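Local coordinates for protein transcriptional regulators (LACI-FAMILY TRANSCRIPTIONAL REGULATORY PROTEIN) (Corynebacterium glutamicum, PDB 3GYB) that probably regulates transcription as a LacI-family DNA-binding protein, and binds a magnesium ion, at residues 9-14 / 50-55; 28-33 / 234-239; 86-91 / 97-102; 104-109 / 132-137; 183-188 / 222-227. All blocks are in the same frame, centred on the assembly; numbering follows the deposited sequence.

Interaction 1 (9-14 / 50-55)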
# COMPACT_ATOMS: atom_id res chain seq x y z
N ALA A 9 -17.46 10.48 1.95
CA ALA A 9 -16.45 10.32 0.91
C ALA A 9 -15.09 10.61 1.53
O ALA A 9 -14.93 11.58 2.26
CB ALA A 9 -16.73 11.28 -0.24
N VAL A 10 -14.11 9.77 1.23
CA VAL A 10 -12.77 9.96 1.76
C VAL A 10 -11.82 10.14 0.58
O VAL A 10 -11.68 9.25 -0.26
CB VAL A 10 -12.33 8.74 2.60
CG1 VAL A 10 -10.95 8.99 3.19
CG2 VAL A 10 -13.34 8.49 3.71
N LEU A 11 -11.17 11.30 0.51
CA LEU A 11 -10.25 11.58 -0.58
C LEU A 11 -8.78 11.39 -0.22
O LEU A 11 -8.29 11.99 0.73
CB LEU A 11 -10.46 13.02 -1.09
CG LEU A 11 -11.66 13.29 -1.99
CD1 LEU A 11 -12.97 12.99 -1.26
CD2 LEU A 11 -11.62 14.73 -2.44
N ILE A 12 -8.09 10.54 -0.98
CA ILE A 12 -6.67 10.31 -0.76
C ILE A 12 -5.98 10.53 -2.09
O ILE A 12 -6.63 10.59 -3.13
CB ILE A 12 -6.38 8.88 -0.27
CG1 ILE A 12 -6.83 7.87 -1.32
CG2 ILE A 12 -7.06 8.65 1.07
CD1 ILE A 12 -6.31 6.46 -1.07
N ASP A 13 -4.66 10.65 -2.08
CA ASP A 13 -3.94 10.89 -3.32
C ASP A 13 -3.57 9.67 -4.14
O ASP A 13 -3.86 9.62 -5.34
CB ASP A 13 -2.64 11.66 -3.06
CG ASP A 13 -2.88 13.12 -2.76
OD1 ASP A 13 -3.62 13.76 -3.53
OD2 ASP A 13 -2.32 13.62 -1.77
N ASP A 14 -2.94 8.70 -3.50
CA ASP A 14 -2.43 7.54 -4.23
C ASP A 14 -2.49 6.24 -3.41
O ASP A 14 -1.99 6.18 -2.30
CB ASP A 14 -0.99 7.89 -4.60
CG ASP A 14 -0.29 6.84 -5.42
OD1 ASP A 14 -0.87 5.76 -5.66
OD2 ASP A 14 0.86 7.11 -5.82
N THR A 50 -8.46 16.62 -12.69
CA THR A 50 -7.98 16.82 -11.33
C THR A 50 -9.07 17.46 -10.47
O THR A 50 -8.82 18.44 -9.77
CB THR A 50 -6.72 17.71 -11.31
OG1 THR A 50 -6.98 18.90 -12.06
CG2 THR A 50 -5.54 16.97 -11.93
N ASP A 51 -10.27 16.90 -10.52
CA ASP A 51 -11.39 17.42 -9.76
C ASP A 51 -12.06 16.35 -8.89
O ASP A 51 -13.25 16.06 -9.04
CB ASP A 51 -12.41 18.05 -10.72
CG ASP A 51 -12.91 17.07 -11.77
OD1 ASP A 51 -12.21 16.08 -12.05
OD2 ASP A 51 -14.01 17.31 -12.32
N PRO A 52 -11.30 15.76 -7.96
CA PRO A 52 -11.82 14.72 -7.07
C PRO A 52 -13.01 15.14 -6.21
O PRO A 52 -13.81 14.30 -5.80
CB PRO A 52 -10.60 14.33 -6.24
CG PRO A 52 -9.80 15.60 -6.20
CD PRO A 52 -9.90 16.08 -7.63
N ILE A 53 -13.12 16.43 -5.92
CA ILE A 53 -14.24 16.90 -5.11
C ILE A 53 -15.55 16.70 -5.86
O ILE A 53 -16.56 16.30 -5.28
CB ILE A 53 -14.07 18.39 -4.74
CG1 ILE A 53 -12.87 18.57 -3.81
CG2 ILE A 53 -15.33 18.91 -4.05
CD1 ILE A 53 -13.03 17.88 -2.48
N THR A 54 -15.53 16.98 -7.17
CA THR A 54 -16.72 16.80 -7.98
C THR A 54 -17.09 15.31 -8.00
O THR A 54 -18.26 14.96 -8.02
CB THR A 54 -16.50 17.29 -9.42
OG1 THR A 54 -15.47 16.51 -10.04
CG2 THR A 54 -16.08 18.75 -9.42
N SER A 55 -16.07 14.45 -7.97
CA SER A 55 -16.31 13.01 -7.96
C SER A 55 -16.99 12.63 -6.65
O SER A 55 -17.94 11.86 -6.63
CB SER A 55 -14.99 12.25 -8.10
OG SER A 55 -14.37 12.50 -9.36
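L11, on the strand 7-12, pushes one methyl group into the start of helix 52-57, where P52 and I53 receive it. That methyl, CD2, makes the whole contact from the strand side. The L11 CD2 to I53 CD1 distance of 3.5 Å is tighter than the usual van der Waals separation of two carbons, whereas L11 CD2 to P52 CB, at 4.0 Å, is ordinary packing. L11 crosses each of the two side chains at roughly a right angle, so one branch end meets each instead of lying along it. With CG anti to the carbonyl carbon (chi1 -78°), L11 lifts its branches toward the helix. I53 starts out pointing away from the strand, but its chain folds round so that CD1 ends close by. Proline suits the first turn of a helix, since its missing N-H costs no backbone bond there, and its ring gives L11 a rigid apolar wall. Around this, I41, A56 and I64 add further apolar cover to L11, and I66 lies against I53. Just before P52, D51 forms a salt bridge with R37 of the second subunit, which S55 OG also meets. The contact is wholly apolar: van der Waals packing and burial of hydrocarbon hold the helix on the sheet, while no polar group of 50-55 bonds across to 9-14.

Interaction 2 (28-33 / 234-239)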
# COMPACT_ATOMS: atom_id res chain seq x y z
N SER A 28 -13.16 4.81 10.23
CA SER A 28 -14.21 3.80 10.16
C SER A 28 -14.68 3.34 11.53
O SER A 28 -15.88 3.20 11.77
CB SER A 28 -13.72 2.59 9.36
OG SER A 28 -14.72 1.58 9.31
N ASP A 29 -13.74 3.10 12.44
CA ASP A 29 -14.09 2.65 13.78
C ASP A 29 -15.02 3.62 14.50
O ASP A 29 -15.84 3.22 15.32
CB ASP A 29 -12.83 2.44 14.63
CG ASP A 29 -11.97 1.30 14.13
OD1 ASP A 29 -12.52 0.38 13.48
OD2 ASP A 29 -10.75 1.31 14.39
N VAL A 30 -14.87 4.90 14.18
CA VAL A 30 -15.70 5.93 14.80
C VAL A 30 -17.01 6.15 14.05
O VAL A 30 -18.07 6.27 14.66
CB VAL A 30 -14.95 7.28 14.87
CG1 VAL A 30 -15.87 8.37 15.43
CG2 VAL A 30 -13.72 7.15 15.75
N LEU A 31 -16.94 6.18 12.72
CA LEU A 31 -18.13 6.45 11.91
C LEU A 31 -19.09 5.30 11.59
O LEU A 31 -20.31 5.49 11.65
CB LEU A 31 -17.71 7.11 10.60
CG LEU A 31 -16.97 8.45 10.75
CD1 LEU A 31 -16.49 8.94 9.40
CD2 LEU A 31 -17.90 9.46 11.40
N THR A 32 -18.57 4.12 11.26
CA THR A 32 -19.46 3.02 10.90
C THR A 32 -20.40 2.52 12.00
O THR A 32 -21.53 2.12 11.71
CB THR A 32 -18.67 1.83 10.30
OG1 THR A 32 -17.71 1.34 11.25
CG2 THR A 32 -17.94 2.27 9.04
N PRO A 33 -19.96 2.54 13.27
CA PRO A 33 -20.88 2.07 14.32
C PRO A 33 -22.11 2.97 14.39
O PRO A 33 -23.16 2.58 14.91
CB PRO A 33 -20.03 2.17 15.58
CG PRO A 33 -18.65 1.90 15.07
CD PRO A 33 -18.61 2.74 13.81
N VAL A 234 -5.29 10.92 14.16
CA VAL A 234 -5.83 11.87 13.20
C VAL A 234 -7.18 11.38 12.68
O VAL A 234 -8.14 12.14 12.61
CB VAL A 234 -4.87 12.08 12.02
CG1 VAL A 234 -5.58 12.83 10.90
CG2 VAL A 234 -3.64 12.87 12.48
N GLY A 235 -7.25 10.10 12.32
CA GLY A 235 -8.49 9.55 11.82
C GLY A 235 -9.57 9.61 12.89
O GLY A 235 -10.73 9.89 12.61
N TYR A 236 -9.16 9.37 14.13
CA TYR A 236 -10.09 9.39 15.26
C TYR A 236 -10.67 10.77 15.48
O TYR A 236 -11.89 10.95 15.52
CB TYR A 236 -9.37 8.93 16.53
CG TYR A 236 -10.23 8.95 17.77
CD1 TYR A 236 -11.23 7.99 17.96
CD2 TYR A 236 -10.07 9.94 18.73
CE1 TYR A 236 -12.04 8.02 19.09
CE2 TYR A 236 -10.88 9.98 19.87
CZ TYR A 236 -11.86 9.01 20.04
OH TYR A 236 -12.68 9.05 21.14
N ASN A 237 -9.80 11.77 15.63
CA ASN A 237 -10.27 13.12 15.87
C ASN A 237 -10.96 13.74 14.66
O ASN A 237 -11.89 14.54 14.82
CB ASN A 237 -9.11 14.00 16.33
CG ASN A 237 -8.67 13.67 17.75
OD1 ASN A 237 -7.78 12.84 17.96
ND2 ASN A 237 -9.32 14.29 18.73
N ALA A 238 -10.53 13.37 13.46
CA ALA A 238 -11.15 13.89 12.25
C ALA A 238 -12.59 13.40 12.19
O ALA A 238 -13.49 14.14 11.79
CB ALA A 238 -10.38 13.42 11.02
N ALA A 239 -12.81 12.14 12.57
CA ALA A 239 -14.15 11.57 12.56
C ALA A 239 -15.01 12.32 13.58
O ALA A 239 -16.15 12.69 13.28
CB ALA A 239 -14.10 10.08 12.89
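V30 and A239 meet where helix 21-31 lies against helix 231-246, with a CA-CA approach of 6.3 Å that alanine, with just a methyl, makes easy. The A239 CB methyl sits against the branch point of the valine: V30 CB to A239 CB is 3.5 Å, and V30 CG1 to A239 CB is also 3.5 Å. The second valine methyl serves another neighbour, with V30 CG2 at 3.4 Å from Y236 CD1, approaching the ring obliquely as the two side chains cross at about a right angle. This division of labour follows from the valine torsion (chi1 176°), which sets CG1 anti to the backbone N and CG2 anti to the carbonyl carbon. The next residue, L31, also reaches the alanine, L31 CG lying 3.9 Å from A239 CB. Beyond this first shell, L243 touches both V30 and L31, L240 touches V30, and S26 lies beside Y236. Within 28-33, S28 O accepts from T32 N and from T32 OG1, the hydroxyl at 2.7 Å and standing 44° out of the carbonyl plane. A238 and V234 face the strand 82-85. Two helices side by side on one face of a parallel sheet, brought together from distant parts of the sequence, are a feature of the type I periplasmic-binding-protein fold shared by LacI-family regulators.

Interaction 3 (86-91 / 97-102)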
# COMPACT_ATOMS: atom_id res chain seq x y z
N GLY A 86 -4.80 14.66 8.04
CA GLY A 86 -3.46 14.27 7.66
C GLY A 86 -2.59 15.42 7.21
O GLY A 86 -1.37 15.33 7.22
N THR A 87 -3.24 16.51 6.80
CA THR A 87 -2.52 17.69 6.34
C THR A 87 -3.34 18.94 6.62
O THR A 87 -4.37 18.87 7.30
CB THR A 87 -2.21 17.61 4.82
OG1 THR A 87 -1.43 18.75 4.43
CG2 THR A 87 -3.50 17.59 4.02
N ARG A 88 -2.89 20.07 6.10
CA ARG A 88 -3.57 21.35 6.30
C ARG A 88 -2.74 22.45 5.64
O ARG A 88 -1.58 22.24 5.29
CB ARG A 88 -3.71 21.65 7.79
CG ARG A 88 -2.40 21.53 8.56
CD ARG A 88 -2.51 21.99 10.00
NE ARG A 88 -3.70 21.46 10.67
CZ ARG A 88 -3.74 21.14 11.96
NH1 ARG A 88 -2.66 21.27 12.71
NH2 ARG A 88 -4.87 20.70 12.50
N ILE A 89 -3.35 23.62 5.48
CA ILE A 89 -2.66 24.75 4.90
C ILE A 89 -1.84 25.36 6.04
O ILE A 89 -2.40 25.72 7.08
CB ILE A 89 -3.64 25.81 4.36
CG1 ILE A 89 -4.78 25.13 3.59
CG2 ILE A 89 -2.91 26.79 3.46
CD1 ILE A 89 -4.31 24.30 2.41
N THR A 90 -0.53 25.45 5.85
CA THR A 90 0.35 25.99 6.88
C THR A 90 -0.12 27.34 7.43
O THR A 90 0.03 27.61 8.62
CB THR A 90 1.79 26.15 6.35
OG1 THR A 90 2.27 24.88 5.88
CG2 THR A 90 2.71 26.64 7.46
N GLN A 91 -0.69 28.17 6.56
CA GLN A 91 -1.15 29.49 6.97
C GLN A 91 -2.53 29.50 7.64
O GLN A 91 -2.67 29.97 8.77
CB GLN A 91 -1.18 30.43 5.76
CG GLN A 91 -2.06 29.95 4.61
CD GLN A 91 -2.08 30.91 3.43
OE1 GLN A 91 -2.73 30.66 2.42
NE2 GLN A 91 -1.36 32.02 3.56
N SER A 97 -9.38 21.19 10.34
CA SER A 97 -8.33 20.25 10.00
C SER A 97 -7.77 19.56 11.24
O SER A 97 -7.76 20.12 12.34
CB SER A 97 -7.21 20.94 9.23
OG SER A 97 -6.46 21.81 10.07
N VAL A 98 -7.36 18.31 11.06
CA VAL A 98 -6.76 17.50 12.11
C VAL A 98 -5.51 16.92 11.46
O VAL A 98 -5.60 16.30 10.40
CB VAL A 98 -7.68 16.33 12.54
CG1 VAL A 98 -6.98 15.50 13.60
CG2 VAL A 98 -9.01 16.87 13.08
N ALA A 99 -4.36 17.14 12.08
CA ALA A 99 -3.11 16.63 11.54
C ALA A 99 -2.06 16.58 12.63
O ALA A 99 -2.22 17.18 13.70
CB ALA A 99 -2.61 17.54 10.41
N ASN A 100 -0.98 15.85 12.38
CA ASN A 100 0.08 15.78 13.36
C ASN A 100 0.92 17.03 13.17
O ASN A 100 0.75 17.76 12.19
CB ASN A 100 0.93 14.52 13.16
CG ASN A 100 2.00 14.68 12.09
OD1 ASN A 100 1.77 15.26 11.03
ND2 ASN A 100 3.18 14.15 12.37
N ASP A 101 1.81 17.30 14.11
CA ASP A 101 2.68 18.46 14.02
C ASP A 101 3.90 18.06 13.18
O ASP A 101 4.82 17.43 13.70
CB ASP A 101 3.13 18.89 15.41
CG ASP A 101 3.89 20.19 15.41
OD1 ASP A 101 4.54 20.51 14.39
OD2 ASP A 101 3.85 20.89 16.44
N ASP A 102 3.90 18.43 11.91
CA ASP A 102 5.00 18.09 11.00
C ASP A 102 6.32 18.73 11.39
O ASP A 102 7.38 18.16 11.18
CB ASP A 102 4.66 18.49 9.56
CG ASP A 102 3.63 17.58 8.94
OD1 ASP A 102 3.85 16.35 8.95
OD2 ASP A 102 2.60 18.09 8.45
O HOH W 1 -0.85 14.49 9.81
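R88 curls back over S97 to A99 of strand 97-100 and turns its guanidinium group so that one face lies on A99 while the edge meets S97. A99 CB stands 4.0 Å above the guanidinium plane, over its centre; a methyl is small enough to let the flat group settle there. At the edge, R88 NE gives a hydrogen bond to S97 OG at 2.8 Å, with the oxygen 19° out of the guanidinium plane. R88 NH2 adds two weak bonds, to S97 O at 3.0 Å and to S97 OG at 3.1 Å. The bend that brings the head back over the strand lies at chi3 (46°), after a start in which CG sits between the backbone N and the carbonyl carbon. The firmer partner of NH2 is H257 O, and NH1 bonds to T258 OG1, so the guanidinium also links the loop to the strand 258-264. Nearer the start of the loop, G86 N donates to V98 O at 3.0 Å, prolonging the pairing of strands 82-85 and 97-100. G86 has a positive phi (91°), where a side chain would be jammed against the preceding carbonyl oxygen. One water lies 2.8 Å from G86 O and accepts from N100 N at 2.9 Å. The S97 hydroxyl suits its place because it accepts one good and one weak N-H, and together with H257 O and T258 OG1 this probably limits rotation of the guanidinium. T87 O, by contrast, is buried here with no partner in the model, so the polar bookkeeping is not complete.

Interaction 4 (104-109 / 132-137)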
# COMPACT_ATOMS: atom_id res chain seq x y z
N ARG A 104 7.35 19.39 14.42
CA ARG A 104 7.86 18.61 15.54
C ARG A 104 8.37 17.25 15.07
O ARG A 104 9.44 16.80 15.48
CB ARG A 104 6.76 18.43 16.59
CG ARG A 104 7.13 17.52 17.76
CD ARG A 104 8.38 17.99 18.48
NE ARG A 104 8.69 17.13 19.62
CZ ARG A 104 9.89 17.04 20.19
NH1 ARG A 104 10.90 17.76 19.73
NH2 ARG A 104 10.07 16.22 21.22
N GLY A 105 7.59 16.59 14.21
CA GLY A 105 7.98 15.29 13.71
C GLY A 105 9.32 15.31 13.00
O GLY A 105 10.18 14.45 13.23
N ALA A 106 9.50 16.30 12.13
CA ALA A 106 10.75 16.43 11.38
C ALA A 106 11.89 16.80 12.32
O ALA A 106 13.04 16.43 12.09
CB ALA A 106 10.59 17.49 10.30
N GLU A 107 11.57 17.52 13.39
CA GLU A 107 12.58 17.91 14.36
C GLU A 107 13.07 16.66 15.08
O GLU A 107 14.27 16.47 15.29
CB GLU A 107 11.98 18.90 15.37
CG GLU A 107 12.92 19.28 16.50
CD GLU A 107 12.29 20.26 17.47
OE1 GLU A 107 11.22 19.95 18.02
OE2 GLU A 107 12.87 21.35 17.67
N ILE A 108 12.13 15.80 15.45
CA ILE A 108 12.46 14.56 16.15
C ILE A 108 13.35 13.69 15.28
O ILE A 108 14.36 13.16 15.75
CB ILE A 108 11.18 13.76 16.49
CG1 ILE A 108 10.35 14.54 17.51
CG2 ILE A 108 11.56 12.38 17.02
CD1 ILE A 108 9.04 13.86 17.89
N ALA A 109 12.98 13.55 14.01
CA ALA A 109 13.74 12.73 13.08
C ALA A 109 15.16 13.24 12.90
O ALA A 109 16.12 12.48 12.97
CB ALA A 109 13.04 12.69 11.72
N LEU A 132 6.65 20.31 2.62
CA LEU A 132 7.31 21.60 2.79
C LEU A 132 7.60 21.86 4.26
O LEU A 132 8.69 22.32 4.61
CB LEU A 132 6.43 22.73 2.23
CG LEU A 132 6.73 23.15 0.78
CD1 LEU A 132 6.49 22.00 -0.17
CD2 LEU A 132 5.86 24.34 0.42
N ARG A 133 6.63 21.57 5.12
CA ARG A 133 6.81 21.76 6.55
C ARG A 133 7.95 20.90 7.09
O ARG A 133 8.77 21.37 7.89
CB ARG A 133 5.51 21.43 7.30
CG ARG A 133 4.39 22.44 7.07
CD ARG A 133 3.23 22.20 8.04
NE ARG A 133 2.43 21.02 7.69
CZ ARG A 133 1.48 21.02 6.76
NH1 ARG A 133 1.20 22.12 6.08
NH2 ARG A 133 0.79 19.91 6.52
N ARG A 134 8.02 19.65 6.65
CA ARG A 134 9.07 18.75 7.10
C ARG A 134 10.44 19.21 6.61
O ARG A 134 11.44 19.05 7.30
CB ARG A 134 8.77 17.32 6.66
CG ARG A 134 7.53 16.77 7.36
CD ARG A 134 7.07 15.43 6.82
NE ARG A 134 5.71 15.15 7.28
CZ ARG A 134 4.97 14.11 6.89
NH1 ARG A 134 5.46 13.23 6.02
NH2 ARG A 134 3.74 13.97 7.35
N PHE A 135 10.47 19.79 5.41
CA PHE A 135 11.72 20.29 4.84
C PHE A 135 12.17 21.52 5.63
O PHE A 135 13.34 21.64 5.97
CB PHE A 135 11.53 20.67 3.37
CG PHE A 135 12.56 21.64 2.85
CD1 PHE A 135 13.87 21.22 2.62
CD2 PHE A 135 12.24 22.98 2.66
CE1 PHE A 135 14.84 22.13 2.19
CE2 PHE A 135 13.20 23.89 2.23
CZ PHE A 135 14.51 23.46 2.00
N GLU A 136 11.24 22.42 5.91
CA GLU A 136 11.56 23.63 6.65
C GLU A 136 12.07 23.30 8.05
O GLU A 136 13.04 23.90 8.53
CB GLU A 136 10.34 24.54 6.72
CG GLU A 136 9.87 25.03 5.36
CD GLU A 136 8.72 26.01 5.46
OE1 GLU A 136 7.69 25.67 6.09
OE2 GLU A 136 8.84 27.12 4.89
N SER A 137 11.43 22.34 8.71
CA SER A 137 11.85 21.94 10.05
C SER A 137 13.21 21.25 9.98
O SER A 137 14.06 21.44 10.85
CB SER A 137 10.81 21.02 10.68
OG SER A 137 11.23 20.60 11.97
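The A106 methyl of helix 102-115 lies over the backbone and side chains of helix 129-144, with A106 CB 3.5 Å from R134 O and 3.6 Å from S137 CB. R134 CB touches it more lightly, at 4.1 Å from A106 CB. Small residues suit this spot: the axes of 104-109 and 132-137 come within 8.1 Å and cross at -45°, a spacing that alanine and serine allow. Placed with OG anti to its backbone N (chi1 179°), S137 turns its hydroxyl to the other helix, where it bonds F103 O, which satisfies a polar atom inside the interface. S137 OG also stands 3.4 Å from E107 N, but at an angle too poor for a bond. The two helices follow the strands 97-100 and 121-124 in the alpha/beta layering of the periplasmic-binding-protein-like fold, and F181 of strand 179-182 touches A106 from the sheet. R134 contributes mainly its CB and carbonyl here, then runs on, extended from CG to NE, toward the magnesium ligands D212 and D229, with a salt bridge to D102, a hydrogen bond to S183 O and a cation-pi contact with Y211. Elsewhere on 104-109, R104 NH1 forms a salt bridge with E107 OE1 at 2.8 Å, the nitrogen approaching from above the carboxylate plane.

Interaction 5 (183-188 / 222-227)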
# COMPACT_ATOMS: atom_id res chain seq x y z
N SER A 183 11.29 12.27 3.70
CA SER A 183 10.05 12.97 4.03
C SER A 183 8.92 12.02 4.40
O SER A 183 8.06 12.36 5.20
CB SER A 183 9.62 13.87 2.86
OG SER A 183 8.67 14.82 3.30
N ASN A 184 8.92 10.82 3.82
CA ASN A 184 7.89 9.84 4.14
C ASN A 184 8.40 8.42 3.89
O ASN A 184 9.45 8.23 3.28
CB ASN A 184 6.62 10.10 3.35
CG ASN A 184 6.88 10.21 1.87
OD1 ASN A 184 7.38 9.27 1.25
ND2 ASN A 184 6.57 11.36 1.30
N ASP A 185 7.64 7.44 4.37
CA ASP A 185 8.03 6.04 4.22
C ASP A 185 8.14 5.52 2.79
O ASP A 185 9.10 4.83 2.46
CB ASP A 185 7.05 5.13 4.98
CG ASP A 185 7.23 5.19 6.48
OD1 ASP A 185 8.14 5.91 6.97
OD2 ASP A 185 6.46 4.49 7.18
N ILE A 186 7.17 5.85 1.95
CA ILE A 186 7.21 5.33 0.58
C ILE A 186 8.48 5.82 -0.12
O ILE A 186 9.10 5.08 -0.87
CB ILE A 186 5.93 5.72 -0.20
CG1 ILE A 186 5.85 4.91 -1.50
CG2 ILE A 186 5.91 7.21 -0.50
CD1 ILE A 186 5.78 3.41 -1.27
N THR A 187 8.87 7.05 0.15
CA THR A 187 10.10 7.58 -0.44
C THR A 187 11.29 6.81 0.15
O THR A 187 12.25 6.50 -0.56
CB THR A 187 10.23 9.09 -0.17
OG1 THR A 187 9.18 9.78 -0.87
CG2 THR A 187 11.59 9.62 -0.64
N ALA A 188 11.21 6.50 1.44
CA ALA A 188 12.28 5.78 2.12
C ALA A 188 12.48 4.38 1.55
O ALA A 188 13.59 3.84 1.58
CB ALA A 188 12.00 5.70 3.63
N ILE A 222 11.22 -4.91 5.83
CA ILE A 222 11.65 -3.52 5.70
C ILE A 222 12.15 -2.99 7.04
O ILE A 222 13.20 -2.33 7.10
CB ILE A 222 10.49 -2.69 5.13
CG1 ILE A 222 10.10 -3.27 3.77
CG2 ILE A 222 10.90 -1.23 5.00
CD1 ILE A 222 8.89 -2.60 3.12
N ASN A 223 11.41 -3.26 8.11
CA ASN A 223 11.80 -2.88 9.47
C ASN A 223 12.38 -1.46 9.52
O ASN A 223 13.49 -1.25 10.01
CB ASN A 223 12.84 -3.89 9.96
CG ASN A 223 13.01 -3.88 11.46
OD1 ASN A 223 12.04 -3.73 12.20
ND2 ASN A 223 14.24 -4.05 11.92
N LEU A 224 11.59 -0.51 9.05
CA LEU A 224 11.98 0.89 8.94
C LEU A 224 11.81 1.80 10.16
O LEU A 224 10.71 1.92 10.70
CB LEU A 224 11.20 1.51 7.77
CG LEU A 224 11.74 2.48 6.72
CD1 LEU A 224 10.55 3.33 6.25
CD2 LEU A 224 12.85 3.37 7.23
N THR A 225 12.89 2.46 10.57
CA THR A 225 12.82 3.42 11.67
C THR A 225 12.05 4.58 11.04
O THR A 225 12.37 5.01 9.94
CB THR A 225 14.22 3.86 12.10
OG1 THR A 225 14.88 2.75 12.72
CG2 THR A 225 14.16 5.03 13.08
N THR A 226 11.05 5.08 11.75
CA THR A 226 10.20 6.12 11.18
C THR A 226 9.53 6.98 12.24
O THR A 226 9.50 6.63 13.42
CB THR A 226 9.10 5.42 10.32
OG1 THR A 226 8.24 6.39 9.71
CG2 THR A 226 8.26 4.50 11.21
N ILE A 227 8.99 8.11 11.81
CA ILE A 227 8.28 9.00 12.72
C ILE A 227 6.80 8.66 12.63
O ILE A 227 6.21 8.69 11.55
CB ILE A 227 8.45 10.48 12.31
CG1 ILE A 227 9.93 10.88 12.39
CG2 ILE A 227 7.56 11.37 13.17
CD1 ILE A 227 10.56 10.68 13.76
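D185 and T226 make the tight half of a contact between the start of helix 185-198 and strand 226-228, within the alpha/beta half of the periplasmic-binding-protein-like fold that carries strand 207-211. T226 OG1 donates to D185 OD1 at 2.8 Å, and the acceptor uses its syn lone pair, the one on the side of the other carboxylate oxygen. The two side chains cross at about a right angle, and T226 OG1, anti to its backbone N (chi1 -179°), is brought to the carboxylate. Threonine suits the place because its hydroxyl can donate here while accepting from N213 N. Aspartate is held by more than one bond as well: OD2 accepts from T214 N, and OD1 takes a weak bond from Y211 N, so the backbone on both sides of the magnesium ligand D212 is tied to D185.

The looser half has no hydrogen bond. L224 slides past D185 in the opposite direction, bringing L224 CD1 to 3.6 Å from D185 OD1, and the same methyl rests 3.8 Å from A188 CB, a plain van der Waals touch. All four touching residues are buried, so this side faces protein, A217 and L192, more than solvent. The helix start itself is capped by N184: its OD1 accepts T187 N at 2.9 Å, nearly along the C=O axis, and T187 OG1 at 2.8 Å, tilted 30° from the carbonyl plane.

The five contacts are spread over the two alpha/beta lobes of the fold. Interactions 1 and 2 lie in one lobe, their centres about 19 Å apart, and both touch the second subunit; interactions 4 and 5 lie in the other, about 14 Å apart, and touch through A109 and I227. Interaction 3, on strand 97-100, has its centre about 17 Å from interaction 2 and 12 Å from interaction 4, touches both and so joins the lobes. Along the chain, interaction 1 alternates with interaction 2 and closes before interactions 3, 4 and 5, which follow in series inside the loop that interaction 2 closes. Magnesium ligands D212, D229 and S231 lie near the junction of the lobes.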